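Local coordinates for G protein alpha subunit (Entamoeba histolytica, PDB 4FID) that probably transduces signals from membrane receptors as the nucleotide-binding alpha subunit of a heterotrimeric G protein, switching between GTP- and GDP-bound states, at residues Pro116-Ala119 with Lys120-Glu124; Asn236-Asp239 with Leu240-Glu243; Ala267-Ile270 with Gln271-Thr275. All coordinates share one frame; numbering follows the deposited sequence. Where two conformers were deposited one is given.

Three short local arrangements are joined in series, two of them at the nucleotide and the third through helix packing. Contacts 1 and 2 both touch GDP, with centres 15 Å apart, and meet directly: Asp117 OD1 forms a salt bridge with Lys237 NZ at 2.8 Å, which ties the loop before helix 119-124 to the segment that holds the guanine. Contact 2 in turn packs on contact 3, where Phe241 CE1 lies 3.7 Å from Ile270 CD1, as helix 238-247 meets helix 263-275. Contacts 1 and 3 do not touch; their centres stand 29 Å apart, on opposite sides of the chain's centre, and the side chain of Ala267 is about 13 Å from GDP.

Contact 1 (Pro116-Ala119 with Lys120-Glu124); sequences PDCA and KYLFE. With GDP (guanosine-5'-diphosphate), chain C.
Two first torsions bring Cys118 and Leu122 together: SG of Cys118 sits between its own backbone N and carbonyl carbon (chi1 63°), while CG of Leu122 turns anti to its carbonyl carbon (chi1 -67°), and SG ends 3.7 Å from CD1. The same pair is joined through the backbone, Leu122 N donating to Cys118 O at 2.9 Å. One residue on, Phe123 N reaches Ala119 O at 3.0 Å, in a bond that is almost straight at 168°. This carbonyl oxygen also lies over one face of the Phe123 ring, displaced toward its rim, and Ala119 CB packs against CE2 at 4.2 Å. The motif is a type I beta turn, Pro116 to Ala119, running straight into the first turn of helix 119-124. A water links the two, donating to Asp117 O at 2.7 Å and accepting from Tyr121 N at 3.0 Å, so this early helical N-H is satisfied. The turn itself borders the nucleotide, with Cys118 CB 4.0 Å from O3' of GDP. Beyond the segments, the Tyr121 ring stacks on His143 and its OH bonds Asp140, while Phe123 packs against Met53 and Leu56 of helix 42-62.

Contact 2 (Asn236-Asp239 with Leu240-Glu243); sequences NKMD and LFEE. With GDP (guanosine-5'-diphosphate), chain C.
Lys237 and Leu240 approach GDP from the same side of the guanine, and their side chains cross obliquely, with CD of Lys237 3.9 Å from CD1 of Leu240. The residues Asn236 to Asp239 spell the NKxD motif of the GTPase family, the guanine-recognition element at the junction of strand 230-236 and helix 238-247. Within it, the extended Lys237 chain lies flat against the base: its CG is 3.7 Å from C6 of GDP, and its amine goes on past the ring system to Asp117 and the carbonyl of Glu15. Leu240 covers the exocyclic amino group, CD1 lying 3.5 Å from N2 of GDP. Asp239 reads the N1/N2 edge of the base through polar contacts. With its CG between the backbone N and the carbonyl carbon (chi1 50°), the carboxylate faces the base, and N1 of GDP donates to OD1 at 3.3 Å while N2 donates to OD2 at 3.2 Å. A pair of donors on guanine is thus read by a pair of acceptors. The helix starts directly behind these groups, for Lys237 is its N-cap and accepts through O from Phe241 N at 2.9 Å. Asn236 holds the base by another atom; its OD1 is anchored by Thr307 and the amide of Ala309, and its ND2 donates to N7 of GDP at 2.9 Å, with an N-H...N angle of 141°.

Contact 3 (Ala267-Ile270 with Gln271-Thr275); sequences AQYI and QQLFT
Helix 263-275 is one of the helices packed around the central sheet of the Ras-like domain, and its last two turns show how a single amphipathic helix sorts its side chains. On its buried side Ile270 and Phe274 lie side by side and point the same way, with CG2 of Ile270 3.7 Å from CE1 of Phe274. The torsion responsible is that of Ile270, whose CG1 is anti to the carbonyl carbon (chi1 -62°), setting CG2 anti to the backbone N and beside the next turn. The Phe274 ring presents its edge to Ile270 O, which lies near the ring plane. These two residues also join the helix to its surroundings: Ile270 packs on the loop residue Leu194, and Phe274 on Phe217 of helix 209-222 and Phe190 of strand 187-193.

A further apolar pair is Tyr269 and Leu273, where CE1 of the ring and CD1 of the leucine are 4.3 Å apart; Tyr269 also meets Tyr257 and Phe254 edge-to-face. The exposed side carries a polar pair. There Gln268 and Gln272 lie across one another with their amide planes only 20° apart, and NE2 of Gln272 rests against the aliphatic CG of Gln268 at 3.3 Å.

The backbone bonds change toward the C-terminus. Gln271 N reaches Ala267 O at 2.8 Å and Gln272 N reaches Gln268 O at 2.7 Å, but Leu273 N to Tyr269 O is longer, 3.2 Å, and Phe274 N to Ile270 O is weak at 3.4 Å. Apolar residues against the sheet and the adjacent helices, with Gln268 and Gln272 on the solvent side, are what a surface helix of an alpha/beta P-loop GTPase fold typically displays.

Contact 1 (Pro116-Ala119 with Lys120-Glu124)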
loop_
_atom_site.group_PDB
_atom_site.type_symbol
_atom_site.label_atom_id
_atom_site.label_comp_id
_atom_site.label_asym_id
_atom_site.label_seq_id
_atom_site.Cartn_x
_atom_site.Cartn_y
_atom_site.Cartn_z
ATOM N N PRO A 116 11.346 -1.541 2.747
ATOM C CA PRO A 116 10.029 -0.891 2.838
ATOM C C PRO A 116 9.862 0.226 1.791
ATOM O O PRO A 116 10.809 0.951 1.508
ATOM C CB PRO A 116 10.025 -0.313 4.261
ATOM C CG PRO A 116 11.006 -1.171 5.024
ATOM C CD PRO A 116 12.071 -1.535 4.032
ATOM N N ASP A 117 8.675 0.341 1.212
ATOM C CA ASP A 117 8.386 1.352 0.185
ATOM C C ASP A 117 8.693 2.785 0.634
ATOM O O ASP A 117 8.942 3.663 -0.196
ATOM C CB ASP A 117 6.907 1.287 -0.237
ATOM C CG ASP A 117 6.532 -0.036 -0.927
ATOM O OD1 ASP A 117 5.346 -0.199 -1.304
ATOM O OD2 ASP A 117 7.413 -0.910 -1.097
ATOM N N CYS A 118 8.653 3.024 1.942
ATOM C CA CYS A 118 8.723 4.379 2.456
ATOM C C CYS A 118 10.160 4.905 2.589
ATOM O O CYS A 118 10.367 6.044 3.038
ATOM C CB CYS A 118 8.024 4.450 3.810
ATOM S SG CYS A 118 8.816 3.416 5.057
ATOM N N ALA A 119 11.137 4.087 2.192
ATOM C CA ALA A 119 12.543 4.386 2.456
ATOM C C ALA A 119 12.993 5.742 1.912
ATOM O O ALA A 119 13.415 6.619 2.679
ATOM C CB ALA A 119 13.444 3.276 1.943
ATOM N N LYS A 120 12.907 5.907 0.597
ATOM C CA LYS A 120 13.275 7.158 -0.062
ATOM C C LYS A 120 12.549 8.360 0.535
ATOM O O LYS A 120 13.166 9.403 0.784
ATOM C CB LYS A 120 13.000 7.077 -1.560
ATOM C CG LYS A 120 13.156 8.410 -2.297
ATOM C CD LYS A 120 13.237 8.173 -3.799
ATOM C CE LYS A 120 13.216 9.475 -4.592
ATOM N NZ LYS A 120 13.300 9.234 -6.066
ATOM N N TYR A 121 11.250 8.223 0.789
ATOM C CA TYR A 121 10.509 9.328 1.398
ATOM C C TYR A 121 11.128 9.700 2.733
ATOM O O TYR A 121 11.364 10.867 2.999
ATOM C CB TYR A 121 9.021 9.004 1.555
ATOM C CG TYR A 121 8.198 10.077 2.250
ATOM C CD1 TYR A 121 7.495 11.030 1.515
ATOM C CD2 TYR A 121 8.094 10.118 3.644
ATOM C CE1 TYR A 121 6.728 12.006 2.147
ATOM C CE2 TYR A 121 7.332 11.090 4.290
ATOM C CZ TYR A 121 6.646 12.031 3.531
ATOM O OH TYR A 121 5.866 12.997 4.150
ATOM N N LEU A 122 11.406 8.709 3.574
ATOM C CA LEU A 122 12.008 8.993 4.874
ATOM C C LEU A 122 13.322 9.761 4.730
ATOM O O LEU A 122 13.502 10.776 5.371
ATOM C CB LEU A 122 12.172 7.725 5.727
ATOM C CG LEU A 122 10.812 7.149 6.153
ATOM C CD1 LEU A 122 10.885 5.822 6.977
ATOM C CD2 LEU A 122 10.051 8.213 6.889
ATOM N N PHE A 123 14.215 9.296 3.865
ATOM C CA PHE A 123 15.489 9.968 3.631
ATOM C C PHE A 123 15.340 11.410 3.130
ATOM O O PHE A 123 15.993 12.324 3.633
ATOM C CB PHE A 123 16.345 9.141 2.665
ATOM C CG PHE A 123 16.550 7.719 3.127
ATOM C CD1 PHE A 123 16.477 7.403 4.484
ATOM C CD2 PHE A 123 16.792 6.697 2.215
ATOM C CE1 PHE A 123 16.641 6.095 4.915
ATOM C CE2 PHE A 123 16.962 5.386 2.646
ATOM C CZ PHE A 123 16.892 5.085 3.993
ATOM N N GLU A 124 14.470 11.625 2.155
ATOM C CA GLU A 124 14.279 12.968 1.638
ATOM C C GLU A 124 13.676 13.920 2.657
ATOM O O GLU A 124 13.673 15.132 2.454
ATOM C CB GLU A 124 13.442 12.928 0.367
ATOM C CG GLU A 124 14.189 12.268 -0.783
ATOM C CD GLU A 124 13.315 11.972 -1.980
ATOM O OE1 GLU A 124 12.092 12.236 -1.940
ATOM O OE2 GLU A 124 13.867 11.460 -2.971
HETATM P PB GDP C . -1.928 -3.052 4.679
HETATM O O1B GDP C . -2.066 -2.499 6.075
HETATM O O2B GDP C . -1.447 -4.483 4.759
HETATM O O3B GDP C . -3.291 -3.004 4.035
HETATM O O3A GDP C . -0.861 -2.211 3.780
HETATM P PA GDP C . -0.286 -0.737 4.164
HETATM O O1A GDP C . -1.304 0.349 3.884
HETATM O O2A GDP C . 0.164 -0.676 5.613
HETATM O "O5'" GDP C . 1.013 -0.572 3.211
HETATM C "C5'" GDP C . 2.301 -0.335 3.787
HETATM C "C4'" GDP C . 3.201 0.534 2.895
HETATM O "O4'" GDP C . 2.784 0.532 1.522
HETATM C "C3'" GDP C . 3.248 1.993 3.351
HETATM O "O3'" GDP C . 4.617 2.380 3.592
HETATM C "C2'" GDP C . 2.631 2.782 2.205
HETATM O "O2'" GDP C . 3.229 4.085 2.076
HETATM C "C1'" GDP C . 2.864 1.863 1.002
HETATM N N9 GDP C . 1.898 2.096 -0.112
HETATM C C8 GDP C . 0.579 1.806 -0.151
HETATM N N7 GDP C . 0.030 2.162 -1.345
HETATM C C5 GDP C . 1.011 2.691 -2.100
HETATM C C6 GDP C . 1.138 3.277 -3.460
HETATM O O6 GDP C . 0.156 3.360 -4.221
HETATM N N1 GDP C . 2.334 3.725 -3.855
HETATM C C2 GDP C . 3.424 3.643 -3.065
HETATM N N2 GDP C . 4.603 4.103 -3.539
HETATM N N3 GDP C . 3.391 3.120 -1.812
HETATM C C4 GDP C . 2.237 2.640 -1.286
HETATM O O HOH W 1 9.154 6.354 -0.224
#

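Contact 2 (Asn236-Asp239 with Leu240-Glu243)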
loop_
_atom_site.group_PDB
_atom_site.type_symbol
_atom_site.label_atom_id
_atom_site.label_comp_id
_atom_site.label_asym_id
_atom_site.label_seq_id
_atom_site.Cartn_x
_atom_site.Cartn_y
_atom_site.Cartn_z
ATOM N N ASN A 236 -3.280 -1.662 -6.893
ATOM C CA ASN A 236 -2.575 -0.577 -6.237
ATOM C C ASN A 236 -1.079 -0.589 -6.502
ATOM O O ASN A 236 -0.504 -1.618 -6.923
ATOM C CB ASN A 236 -2.837 -0.634 -4.738
ATOM C CG ASN A 236 -2.456 0.638 -4.039
ATOM O OD1 ASN A 236 -2.711 1.736 -4.544
ATOM N ND2 ASN A 236 -1.855 0.505 -2.852
ATOM N N LYS A 237 -0.461 0.563 -6.263
ATOM C CA LYS A 237 0.978 0.742 -6.461
ATOM C C LYS A 237 1.348 0.726 -7.928
ATOM O O LYS A 237 2.387 0.192 -8.301
ATOM C CB LYS A 237 1.783 -0.304 -5.684
ATOM C CG LYS A 237 1.434 -0.323 -4.172
ATOM C CD LYS A 237 2.417 -1.185 -3.386
ATOM C CE LYS A 237 2.212 -1.055 -1.887
ATOM N NZ LYS A 237 3.130 -1.942 -1.129
HETATM N N MSE A 238 0.492 1.336 -8.747
HETATM C CA MSE A 238 0.739 1.419 -10.180
HETATM C C MSE A 238 2.057 2.161 -10.467
HETATM O O MSE A 238 2.801 1.803 -11.396
HETATM C CB MSE A 238 -0.457 2.059 -10.910
HETATM C CG MSE A 238 -0.253 2.253 -12.419
HETATM SE SE MSE A 238 -0.390 0.654 -13.562
HETATM C CE MSE A 238 -0.337 1.527 -15.315
ATOM N N ASP A 239 2.368 3.159 -9.657
ATOM C CA ASP A 239 3.648 3.873 -9.778
ATOM C C ASP A 239 4.852 2.936 -9.614
ATOM O O ASP A 239 5.750 2.904 -10.479
ATOM C CB ASP A 239 3.734 5.071 -8.793
ATOM C CG ASP A 239 3.363 4.696 -7.328
ATOM O OD1 ASP A 239 2.489 3.817 -7.100
ATOM O OD2 ASP A 239 3.945 5.313 -6.399
ATOM N N LEU A 240 4.846 2.166 -8.517
ATOM C CA LEU A 240 5.919 1.231 -8.198
ATOM C C LEU A 240 6.024 0.173 -9.266
ATOM O O LEU A 240 7.119 -0.248 -9.635
ATOM C CB LEU A 240 5.685 0.576 -6.838
ATOM C CG LEU A 240 5.797 1.556 -5.663
ATOM C CD1 LEU A 240 5.607 0.858 -4.307
ATOM C CD2 LEU A 240 7.147 2.295 -5.727
ATOM N N PHE A 241 4.873 -0.246 -9.773
ATOM C CA PHE A 241 4.830 -1.272 -10.798
ATOM C C PHE A 241 5.465 -0.821 -12.135
ATOM O O PHE A 241 6.241 -1.560 -12.721
ATOM C CB PHE A 241 3.382 -1.733 -10.970
ATOM C CG PHE A 241 3.187 -2.755 -12.047
ATOM C CD1 PHE A 241 3.663 -4.046 -11.886
ATOM C CD2 PHE A 241 2.498 -2.422 -13.217
ATOM C CE1 PHE A 241 3.467 -5.010 -12.894
ATOM C CE2 PHE A 241 2.302 -3.364 -14.231
ATOM C CZ PHE A 241 2.789 -4.664 -14.067
ATOM N N GLU A 242 5.136 0.386 -12.599
ATOM C CA GLU A 242 5.717 0.962 -13.824
ATOM C C GLU A 242 7.230 0.830 -13.780
ATOM O O GLU A 242 7.855 0.288 -14.686
ATOM C CB GLU A 242 5.392 2.464 -13.916
ATOM C CG GLU A 242 4.480 2.900 -15.062
ATOM C CD GLU A 242 5.019 4.119 -15.850
ATOM O OE1 GLU A 242 5.307 5.180 -15.239
ATOM O OE2 GLU A 242 5.148 4.006 -17.094
ATOM N N GLU A 243 7.802 1.357 -12.703
ATOM C CA GLU A 243 9.236 1.453 -12.515
ATOM C C GLU A 243 9.851 0.062 -12.387
ATOM O O GLU A 243 10.866 -0.253 -13.029
ATOM C CB GLU A 243 9.528 2.301 -11.268
ATOM C CG GLU A 243 10.996 2.368 -10.869
ATOM C CD GLU A 243 11.882 2.997 -11.946
ATOM O OE1 GLU A 243 11.665 4.185 -12.296
ATOM O OE2 GLU A 243 12.802 2.303 -12.439
HETATM P PB GDP C . -1.928 -3.052 4.679
HETATM O O1B GDP C . -2.066 -2.499 6.075
HETATM O O2B GDP C . -1.447 -4.483 4.759
HETATM O O3B GDP C . -3.291 -3.004 4.035
HETATM O O3A GDP C . -0.861 -2.211 3.780
HETATM P PA GDP C . -0.286 -0.737 4.164
HETATM O O1A GDP C . -1.304 0.349 3.884
HETATM O O2A GDP C . 0.164 -0.676 5.613
HETATM O "O5'" GDP C . 1.013 -0.572 3.211
HETATM C "C5'" GDP C . 2.301 -0.335 3.787
HETATM C "C4'" GDP C . 3.201 0.534 2.895
HETATM O "O4'" GDP C . 2.784 0.532 1.522
HETATM C "C3'" GDP C . 3.248 1.993 3.351
HETATM O "O3'" GDP C . 4.617 2.380 3.592
HETATM C "C2'" GDP C . 2.631 2.782 2.205
HETATM O "O2'" GDP C . 3.229 4.085 2.076
HETATM C "C1'" GDP C . 2.864 1.863 1.002
HETATM N N9 GDP C . 1.898 2.096 -0.112
HETATM C C8 GDP C . 0.579 1.806 -0.151
HETATM N N7 GDP C . 0.030 2.162 -1.345
HETATM C C5 GDP C . 1.011 2.691 -2.100
HETATM C C6 GDP C . 1.138 3.277 -3.460
HETATM O O6 GDP C . 0.156 3.360 -4.221
HETATM N N1 GDP C . 2.334 3.725 -3.855
HETATM C C2 GDP C . 3.424 3.643 -3.065
HETATM N N2 GDP C . 4.603 4.103 -3.539
HETATM N N3 GDP C . 3.391 3.120 -1.812
HETATM C C4 GDP C . 2.237 2.640 -1.286
#

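Contact 3 (Ala267-Ile270 with Gln271-Thr275)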
loop_
_atom_site.group_PDB
_atom_site.type_symbol
_atom_site.label_atom_id
_atom_site.label_comp_id
_atom_site.label_asym_id
_atom_site.label_seq_id
_atom_site.Cartn_x
_atom_site.Cartn_y
_atom_site.Cartn_z
ATOM N N ALA A 267 -0.491 -4.483 -16.495
ATOM C CA ALA A 267 -1.401 -4.423 -15.370
ATOM C C ALA A 267 -2.661 -5.186 -15.721
ATOM O O ALA A 267 -3.261 -5.832 -14.857
ATOM C CB ALA A 267 -1.710 -2.989 -15.001
ATOM N N GLN A 268 -3.048 -5.123 -16.992
ATOM C CA GLN A 268 -4.213 -5.861 -17.501
ATOM C C GLN A 268 -4.007 -7.378 -17.434
ATOM O O GLN A 268 -4.912 -8.145 -17.083
ATOM C CB GLN A 268 -4.504 -5.448 -18.938
ATOM C CG GLN A 268 -5.485 -6.331 -19.672
ATOM C CD GLN A 268 -5.835 -5.771 -21.058
ATOM O OE1 GLN A 268 -5.002 -5.750 -21.982
ATOM N NE2 GLN A 268 -7.074 -5.316 -21.203
ATOM N N TYR A 269 -2.796 -7.795 -17.766
ATOM C CA TYR A 269 -2.433 -9.192 -17.715
ATOM C C TYR A 269 -2.587 -9.731 -16.284
ATOM O O TYR A 269 -3.184 -10.768 -16.052
ATOM C CB TYR A 269 -1.004 -9.327 -18.215
ATOM C CG TYR A 269 -0.531 -10.748 -18.397
ATOM C CD1 TYR A 269 0.055 -11.438 -17.332
ATOM C CD2 TYR A 269 -0.648 -11.398 -19.632
ATOM C CE1 TYR A 269 0.504 -12.718 -17.485
ATOM C CE2 TYR A 269 -0.194 -12.681 -19.798
ATOM C CZ TYR A 269 0.382 -13.339 -18.719
ATOM O OH TYR A 269 0.843 -14.627 -18.840
ATOM N N ILE A 270 -2.061 -9.003 -15.321
ATOM C CA ILE A 270 -2.257 -9.362 -13.933
ATOM C C ILE A 270 -3.742 -9.284 -13.552
ATOM O O ILE A 270 -4.284 -10.192 -12.912
ATOM C CB ILE A 270 -1.364 -8.512 -13.016
ATOM C CG1 ILE A 270 0.105 -8.778 -13.351
ATOM C CG2 ILE A 270 -1.643 -8.823 -11.559
ATOM C CD1 ILE A 270 1.051 -7.848 -12.689
ATOM N N GLN A 271 -4.416 -8.221 -13.968
ATOM C CA GLN A 271 -5.824 -8.097 -13.645
ATOM C C GLN A 271 -6.622 -9.310 -14.156
ATOM O O GLN A 271 -7.480 -9.852 -13.461
ATOM C CB GLN A 271 -6.378 -6.798 -14.214
ATOM C CG GLN A 271 -7.874 -6.629 -14.059
ATOM C CD GLN A 271 -8.604 -6.870 -15.360
ATOM O OE1 GLN A 271 -8.724 -5.962 -16.189
ATOM N NE2 GLN A 271 -9.088 -8.097 -15.560
ATOM N N GLN A 272 -6.339 -9.733 -15.381
ATOM C CA GLN A 272 -7.069 -10.845 -15.960
ATOM C C GLN A 272 -6.782 -12.158 -15.247
ATOM O O GLN A 272 -7.614 -13.056 -15.284
ATOM C CB GLN A 272 -6.807 -10.950 -17.460
ATOM C CG GLN A 272 -7.424 -9.818 -18.235
ATOM C CD GLN A 272 -6.862 -9.678 -19.635
ATOM O OE1 GLN A 272 -5.888 -10.342 -19.985
ATOM N NE2 GLN A 272 -7.484 -8.840 -20.445
ATOM N N LEU A 273 -5.626 -12.268 -14.581
ATOM C CA LEU A 273 -5.350 -13.458 -13.750
ATOM C C LEU A 273 -6.237 -13.551 -12.515
ATOM O O LEU A 273 -6.529 -14.638 -12.066
ATOM C CB LEU A 273 -3.891 -13.522 -13.308
ATOM C CG LEU A 273 -2.840 -13.674 -14.406
ATOM C CD1 LEU A 273 -1.454 -13.651 -13.796
ATOM C CD2 LEU A 273 -3.071 -14.945 -15.196
ATOM N N PHE A 274 -6.640 -12.410 -11.955
ATOM C CA PHE A 274 -7.598 -12.365 -10.849
ATOM C C PHE A 274 -9.036 -12.634 -11.299
ATOM O O PHE A 274 -9.810 -13.241 -10.573
ATOM C CB PHE A 274 -7.589 -10.987 -10.171
ATOM C CG PHE A 274 -6.394 -10.726 -9.310
ATOM C CD1 PHE A 274 -5.206 -10.271 -9.866
ATOM C CD2 PHE A 274 -6.464 -10.908 -7.931
ATOM C CE1 PHE A 274 -4.100 -10.030 -9.059
ATOM C CE2 PHE A 274 -5.354 -10.664 -7.114
ATOM C CZ PHE A 274 -4.187 -10.222 -7.665
ATOM N N THR A 275 -9.409 -12.153 -12.477
ATOM C CA THR A 275 -10.822 -12.140 -12.841
ATOM C C THR A 275 -11.321 -13.267 -13.778
ATOM O O THR A 275 -12.529 -13.463 -13.916
ATOM C CB THR A 275 -11.285 -10.722 -13.334
ATOM O OG1 THR A 275 -10.581 -10.350 -14.522
ATOM C CG2 THR A 275 -11.009 -9.699 -12.275
#